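DinB-like Protein (Bacillus cereus ATCC 10987, PDB 3DI5) is of unknown function but binds a divalent metal ion, nickel in this crystal, as a helical-bundle member of the DinB family. Local coordinates at residues N118-F121 with L122-L125; T90-V93 with E94-S98; G39-T42 with L43-A47. One frame throughout, in Å; residues are numbered along the deposited sequence.

Contact 1: N118-F121 with L122-L125; sequences NSIF and LMTL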
loop_
_atom_site.group_PDB
_atom_site.type_symbol
_atom_site.label_atom_id
_atom_site.label_comp_id
_atom_site.label_asym_id
_atom_site.label_seq_id
_atom_site.Cartn_x
_atom_site.Cartn_y
_atom_site.Cartn_z
ATOM N N ASN A 118 13.101 -6.662 -10.327
ATOM C CA ASN A 118 12.362 -5.575 -9.709
ATOM C C ASN A 118 10.871 -5.558 -10.070
ATOM O O ASN A 118 10.053 -5.198 -9.236
ATOM C CB ASN A 118 13.004 -4.230 -10.004
ATOM C CG ASN A 118 14.243 -4.002 -9.186
ATOM O OD1 ASN A 118 14.331 -4.465 -8.053
ATOM N ND2 ASN A 118 15.212 -3.311 -9.753
ATOM N N SER A 119 10.515 -5.977 -11.284
ATOM C CA SER A 119 9.109 -5.959 -11.711
ATOM C C SER A 119 8.192 -6.829 -10.829
ATOM O O SER A 119 7.020 -6.509 -10.621
ATOM C CB SER A 119 8.981 -6.396 -13.166
ATOM O OG SER A 119 9.608 -7.629 -13.350
ATOM N N ILE A 120 8.743 -7.906 -10.299
ATOM C CA ILE A 120 8.010 -8.806 -9.435
ATOM C C ILE A 120 7.820 -8.139 -8.072
ATOM O O ILE A 120 6.748 -8.207 -7.465
ATOM C CB ILE A 120 8.739 -10.155 -9.303
ATOM C CG1 ILE A 120 8.841 -10.866 -10.661
ATOM C CG2 ILE A 120 8.016 -11.073 -8.347
ATOM C CD1 ILE A 120 7.507 -11.239 -11.309
ATOM N N PHE A 121 8.829 -7.439 -7.585
ATOM C CA PHE A 121 8.599 -6.636 -6.380
ATOM C C PHE A 121 7.331 -5.824 -6.568
ATOM O O PHE A 121 6.471 -5.731 -5.664
ATOM C CB PHE A 121 9.749 -5.693 -6.095
ATOM C CG PHE A 121 10.953 -6.356 -5.502
ATOM C CD1 PHE A 121 11.864 -7.034 -6.299
ATOM C CD2 PHE A 121 11.190 -6.287 -4.145
ATOM C CE1 PHE A 121 12.971 -7.626 -5.754
ATOM C CE2 PHE A 121 12.311 -6.865 -3.609
ATOM C CZ PHE A 121 13.185 -7.571 -4.415
ATOM N N LEU A 122 7.233 -5.199 -7.742
ATOM C CA LEU A 122 6.192 -4.200 -7.994
ATOM C C LEU A 122 4.849 -4.911 -8.148
ATOM O O LEU A 122 3.835 -4.423 -7.689
ATOM C CB LEU A 122 6.499 -3.362 -9.248
ATOM C CG LEU A 122 7.620 -2.324 -9.151
ATOM C CD1 LEU A 122 7.713 -1.527 -10.421
ATOM C CD2 LEU A 122 7.404 -1.426 -8.001
HETATM N N MSE A 123 4.858 -6.064 -8.802
HETATM C CA MSE A 123 3.664 -6.879 -8.938
HETATM C C MSE A 123 3.173 -7.271 -7.553
HETATM O O MSE A 123 1.972 -7.335 -7.302
HETATM C CB MSE A 123 3.983 -8.142 -9.741
HETATM C CG MSE A 123 2.826 -9.045 -9.986
HETATM SE SE MSE A 123 3.418 -10.879 -10.424
HETATM C CE MSE A 123 4.153 -11.453 -8.608
ATOM N N THR A 124 4.123 -7.551 -6.666
ATOM C CA THR A 124 3.827 -8.047 -5.337
ATOM C C THR A 124 3.218 -6.930 -4.503
ATOM O O THR A 124 2.276 -7.161 -3.759
ATOM C CB THR A 124 5.098 -8.724 -4.682
ATOM O OG1 THR A 124 5.435 -9.916 -5.422
ATOM C CG2 THR A 124 4.842 -9.095 -3.194
ATOM N N LEU A 125 3.734 -5.711 -4.666
ATOM C CA LEU A 125 3.194 -4.569 -3.988
ATOM C C LEU A 125 1.700 -4.384 -4.281
ATOM O O LEU A 125 0.914 -4.131 -3.363
ATOM C CB LEU A 125 3.956 -3.311 -4.404
ATOM C CG LEU A 125 3.585 -1.974 -3.795
ATOM C CD1 LEU A 125 4.010 -1.887 -2.329
ATOM C CD2 LEU A 125 4.213 -0.857 -4.594
#
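Thr-124 hydrogen-bonds twice to the carbonyl of Ile-120, one helical turn earlier in helix 118-142. Its backbone N reaches Ile-120 O at 2.8 Å, and Thr-124 OG1 donates to the same Ile-120 O at 3.0 Å, from above the carbonyl plane. The hydroxyl gets there because it sits beside its own backbone N and anti to the carbonyl carbon (chi1 -66°), the rotamer that lets a helical threonine fold its OH back on the preceding turn. On the same partly exposed flank, selenomethionine Met-123 lies alongside Ile-120 and points the same way. A bend at chi3 (70°) brings Met-123 CE to 3.9 Å from Ile-120 CG2, a loose apolar touch made by the terminal methyl of the selenomethionine.

The tightly packed flank is made of Phe-121, Leu-122 and Leu-125, all buried. Phe-121 and Leu-125 are linked through the main chain, Leu-125 N to Phe-121 O at 2.9 Å, while the side chains of all three go to other parts of the fold. Leu-122 and Leu-125 meet Phe-92 of helix 78-99, and the Phe-121 ring meets that of Phe-111 at a steep angle. At the helix start, the Asn-118 amide is held by Asp-104 O and Asn-109. One flank is thus buried by leucine and phenylalanine side chains; on the other, largely apolar too, the Thr-124 hydroxyl donates to its own helix and so can sit among apolar neighbours.

Contact 2: T90-V93 with E94-S98; sequences TAFV and EALQS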
loop_
_atom_site.group_PDB
_atom_site.type_symbol
_atom_site.label_atom_id
_atom_site.label_comp_id
_atom_site.label_asym_id
_atom_site.label_seq_id
_atom_site.Cartn_x
_atom_site.Cartn_y
_atom_site.Cartn_z
ATOM N N THR A 90 3.615 9.339 -2.611
ATOM C CA THR A 90 4.278 10.397 -3.337
ATOM C C THR A 90 5.799 10.249 -3.315
ATOM O O THR A 90 6.457 10.416 -4.350
ATOM C CB THR A 90 3.867 11.759 -2.791
ATOM O OG1 THR A 90 2.491 11.972 -3.107
ATOM C CG2 THR A 90 4.693 12.878 -3.411
ATOM N N ALA A 91 6.355 9.942 -2.147
ATOM C CA ALA A 91 7.801 9.766 -2.020
ATOM C C ALA A 91 8.232 8.545 -2.844
ATOM O O ALA A 91 9.285 8.507 -3.462
ATOM C CB ALA A 91 8.173 9.588 -0.561
ATOM N N PHE A 92 7.391 7.543 -2.868
ATOM C CA PHE A 92 7.732 6.342 -3.609
ATOM C C PHE A 92 7.827 6.635 -5.110
ATOM O O PHE A 92 8.867 6.422 -5.737
ATOM C CB PHE A 92 6.697 5.255 -3.348
ATOM C CG PHE A 92 6.726 4.151 -4.364
ATOM C CD1 PHE A 92 7.934 3.630 -4.803
ATOM C CD2 PHE A 92 5.551 3.667 -4.915
ATOM C CE1 PHE A 92 7.961 2.577 -5.762
ATOM C CE2 PHE A 92 5.578 2.655 -5.878
ATOM C CZ PHE A 92 6.789 2.129 -6.297
ATOM N N VAL A 93 6.726 7.150 -5.654
ATOM C CA VAL A 93 6.550 7.397 -7.083
ATOM C C VAL A 93 7.559 8.439 -7.572
ATOM O O VAL A 93 8.014 8.403 -8.721
ATOM C CB VAL A 93 5.079 7.823 -7.354
ATOM C CG1 VAL A 93 4.899 8.488 -8.714
ATOM C CG2 VAL A 93 4.152 6.592 -7.212
ATOM N N GLU A 94 7.920 9.351 -6.681
ATOM C CA GLU A 94 8.960 10.331 -6.971
ATOM C C GLU A 94 10.327 9.668 -7.103
ATOM O O GLU A 94 11.130 10.067 -7.945
ATOM C CB GLU A 94 8.986 11.406 -5.899
ATOM C CG GLU A 94 7.981 12.527 -6.145
ATOM C CD GLU A 94 8.015 13.583 -5.048
ATOM O OE1 GLU A 94 8.478 13.243 -3.928
ATOM O OE2 GLU A 94 7.578 14.738 -5.293
ATOM N N ALA A 95 10.576 8.639 -6.297
ATOM C CA ALA A 95 11.878 7.969 -6.309
ATOM C C ALA A 95 11.990 7.070 -7.535
ATOM O O ALA A 95 13.032 7.012 -8.180
ATOM C CB ALA A 95 12.106 7.187 -5.023
ATOM N N LEU A 96 10.895 6.400 -7.866
ATOM C CA LEU A 96 10.833 5.546 -9.044
ATOM C C LEU A 96 11.110 6.374 -10.301
ATOM O O LEU A 96 11.890 5.960 -11.149
ATOM C CB LEU A 96 9.456 4.870 -9.142
ATOM C CG LEU A 96 9.363 3.583 -9.970
ATOM C CD1 LEU A 96 9.825 2.416 -9.141
ATOM C CD2 LEU A 96 7.947 3.333 -10.446
ATOM N N GLN A 97 10.476 7.540 -10.414
ATOM C CA GLN A 97 10.618 8.371 -11.617
ATOM C C GLN A 97 12.008 9.005 -11.724
ATOM O O GLN A 97 12.508 9.219 -12.829
ATOM C CB GLN A 97 9.528 9.453 -11.685
ATOM C CG GLN A 97 8.147 8.925 -12.118
ATOM C CD GLN A 97 7.024 9.943 -11.936
ATOM O OE1 GLN A 97 5.843 9.580 -11.899
ATOM N NE2 GLN A 97 7.384 11.213 -11.802
ATOM N N SER A 98 12.619 9.297 -10.575
ATOM C CA SER A 98 13.958 9.885 -10.529
ATOM C C SER A 98 15.038 8.873 -10.852
ATOM O O SER A 98 15.948 9.169 -11.631
ATOM C CB SER A 98 14.248 10.443 -9.144
ATOM O OG SER A 98 13.310 11.442 -8.818
#
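Glu-94 and Thr-90, a turn apart on helix 78-99, run side by side on its exposed flank. Glu-94 CG stands anti to its carbonyl carbon (chi1 -85°), which turns the chain back along the preceding turn. Glu-94 CB lies 3.1 Å from Thr-90 O, and CG stays almost as near that oxygen. At the carboxylate, Glu-94 CD comes to 3.8 Å from Thr-90 CG2; OE1 passes close to the same methyl, and OE2 is only a little farther from it. The acid therefore rests its aliphatic stem on the backbone and its head on a methyl, while Thr-90 OG1 bonds to Arg-86 O. Val-93 and Gln-97 repeat the theme, Val-93 CG1 lying 3.5 Å from Gln-97 OE1.

On the buried flank, Leu-96 CD1 comes to 3.9 Å from Phe-92 CE1, with the methyl approaching the ring obliquely. The underlying bond from Leu-96 N to Phe-92 O is 2.9 Å long and fairly straight at 162°. Phe-92 also meets Trp-13 edge-to-face, and Leu-96 packs on Phe-9 and Leu-10, so these large apolar residues suit the inward side. Such i to i+4 neighbours, with polar-ended chains on the exposed flank and large apolar ones inward, are typical of an amphipathic helix in a helical bundle like that of the DinB family.

Contact 3: G39-T42 with L43-A47; sequences GHWT and LGRVA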
loop_
_atom_site.group_PDB
_atom_site.type_symbol
_atom_site.label_atom_id
_atom_site.label_comp_id
_atom_site.label_asym_id
_atom_site.label_seq_id
_atom_site.Cartn_x
_atom_site.Cartn_y
_atom_site.Cartn_z
ATOM N N GLY A 39 -10.286 -11.109 19.025
ATOM C CA GLY A 39 -8.904 -11.582 19.051
ATOM C C GLY A 39 -8.164 -11.379 17.746
ATOM O O GLY A 39 -7.032 -11.830 17.602
ATOM N N HIS A 40 -8.793 -10.677 16.803
ATOM C CA HIS A 40 -8.216 -10.455 15.489
ATOM C C HIS A 40 -7.921 -8.976 15.231
ATOM O O HIS A 40 -8.257 -8.101 16.023
ATOM C CB HIS A 40 -9.150 -11.011 14.411
ATOM C CG HIS A 40 -9.107 -12.498 14.289
ATOM N ND1 HIS A 40 -9.983 -13.327 14.953
ATOM C CD2 HIS A 40 -8.283 -13.305 13.579
ATOM C CE1 HIS A 40 -9.699 -14.585 14.665
ATOM N NE2 HIS A 40 -8.670 -14.599 13.834
ATOM N N TRP A 41 -7.290 -8.710 14.100
ATOM C CA TRP A 41 -6.978 -7.349 13.677
ATOM C C TRP A 41 -8.196 -6.443 13.521
ATOM O O TRP A 41 -9.288 -6.898 13.196
ATOM C CB TRP A 41 -6.265 -7.374 12.329
ATOM C CG TRP A 41 -4.796 -7.539 12.397
ATOM C CD1 TRP A 41 -4.050 -8.045 13.434
ATOM C CD2 TRP A 41 -3.881 -7.230 11.352
ATOM N NE1 TRP A 41 -2.713 -8.063 13.079
ATOM C CE2 TRP A 41 -2.587 -7.560 11.809
ATOM C CE3 TRP A 41 -4.027 -6.706 10.067
ATOM C CZ2 TRP A 41 -1.447 -7.371 11.020
ATOM C CZ3 TRP A 41 -2.895 -6.524 9.282
ATOM C CH2 TRP A 41 -1.625 -6.849 9.763
ATOM N N THR A 42 -7.962 -5.153 13.771
ATOM C CA THR A 42 -8.919 -4.108 13.503
ATOM C C THR A 42 -8.684 -3.465 12.127
ATOM O O THR A 42 -7.644 -3.665 11.468
ATOM C CB THR A 42 -8.866 -2.991 14.566
ATOM O OG1 THR A 42 -7.628 -2.303 14.455
ATOM C CG2 THR A 42 -9.000 -3.549 15.977
ATOM N N LEU A 43 -9.675 -2.693 11.708
ATOM C CA LEU A 43 -9.613 -1.927 10.455
ATOM C C LEU A 43 -8.453 -0.948 10.422
ATOM O O LEU A 43 -7.807 -0.788 9.384
ATOM C CB LEU A 43 -10.950 -1.208 10.240
ATOM C CG LEU A 43 -11.152 -0.263 9.051
ATOM C CD1 LEU A 43 -10.607 -0.830 7.755
ATOM C CD2 LEU A 43 -12.665 0.079 8.955
ATOM N N GLY A 44 -8.211 -0.294 11.555
ATOM C CA GLY A 44 -7.073 0.586 11.748
ATOM C C GLY A 44 -5.749 -0.106 11.481
ATOM O O GLY A 44 -4.866 0.486 10.850
ATOM N N ARG A 45 -5.614 -1.365 11.914
ATOM C CA ARG A 45 -4.375 -2.115 11.661
ATOM C C ARG A 45 -4.255 -2.588 10.213
ATOM O O ARG A 45 -3.181 -2.533 9.647
ATOM C CB ARG A 45 -4.215 -3.318 12.590
ATOM C CG ARG A 45 -2.826 -3.953 12.418
ATOM C CD ARG A 45 -2.173 -4.426 13.720
ATOM N NE ARG A 45 -0.752 -4.728 13.519
ATOM C CZ ARG A 45 -0.041 -5.575 14.259
ATOM N NH1 ARG A 45 -0.600 -6.263 15.253
ATOM N NH2 ARG A 45 1.245 -5.756 13.988
ATOM N N VAL A 46 -5.343 -3.094 9.632
ATOM C CA VAL A 46 -5.373 -3.368 8.202
ATOM C C VAL A 46 -4.908 -2.159 7.390
ATOM O O VAL A 46 -4.052 -2.313 6.512
ATOM C CB VAL A 46 -6.757 -3.897 7.720
ATOM C CG1 VAL A 46 -6.742 -4.166 6.179
ATOM C CG2 VAL A 46 -7.112 -5.143 8.474
ATOM N N ALA A 47 -5.389 -0.957 7.733
ATOM C CA ALA A 47 -5.101 0.262 6.965
ATOM C C ALA A 47 -3.649 0.741 7.131
ATOM O O ALA A 47 -2.996 1.170 6.176
ATOM C CB ALA A 47 -6.058 1.384 7.380
#
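The indole of Trp-41 is covered on one face by the aliphatic part of Arg-45, in a CH-pi contact. Arg-45 CG stands 3.6 Å from the centroid of the six-membered ring of Trp-41, only 12° off the ring normal. Farther along, the guanidinium lies nearly flat over the indole, its plane 20° from that of the ring, with Arg-45 NH1 3.5 Å from Trp-41 NE1. A bend at chi2 (141°) lays the arginine chain across the ring. At the indole edge, in plane, Val-46 CG2 touches Trp-41 CE3 at 3.8 Å.

What positions this pair is the start of helix 43-58. Thr-42 is the N-cap: its OG1 accepts a weak bond from Arg-45 N at 3.4 Å, and Thr-42 O takes a nearly straight one from Val-46 N at 3.0 Å. Threonine suits the place because its hydroxyl can meet an amide of the first turn.

Farther out, Arg-45 NH2 forms a salt bridge with Asp-71, and Trp-41 meets the metal ligand His-49 edge-to-face. The arginine thus serves two chemistries, its hydrocarbon stem over the indole face, with the guanidinium near-parallel to the ring, and its charge against a carboxylate, which together would favour a defined indole orientation beside the metal site.

In the fold
Contacts 1 and 2 belong to neighbouring helices of one bundle and touch directly. Leu-125 CD2 and Leu-122 CD2 each lie 4.0 Å from the Phe-92 ring, at Phe-92 CE2 and Phe-92 CZ respectively. Contact 3 lies across the chain's centre from both, its centre about 25 Å from that of contact 1 and about 28 Å from that of contact 2. The nickel ion, bound by His-49, His-128 and His-132, is nearest contact 3: the Trp-41 side chain is about 6 Å from it, against about 9 Å for Thr-124. Contact 1 lies on one metal-bearing helix and contact 3 at the start of the other, whereas contact 2, only partly buried, lies farther off, the Phe-92 side chain about 12 Å from that of His-128.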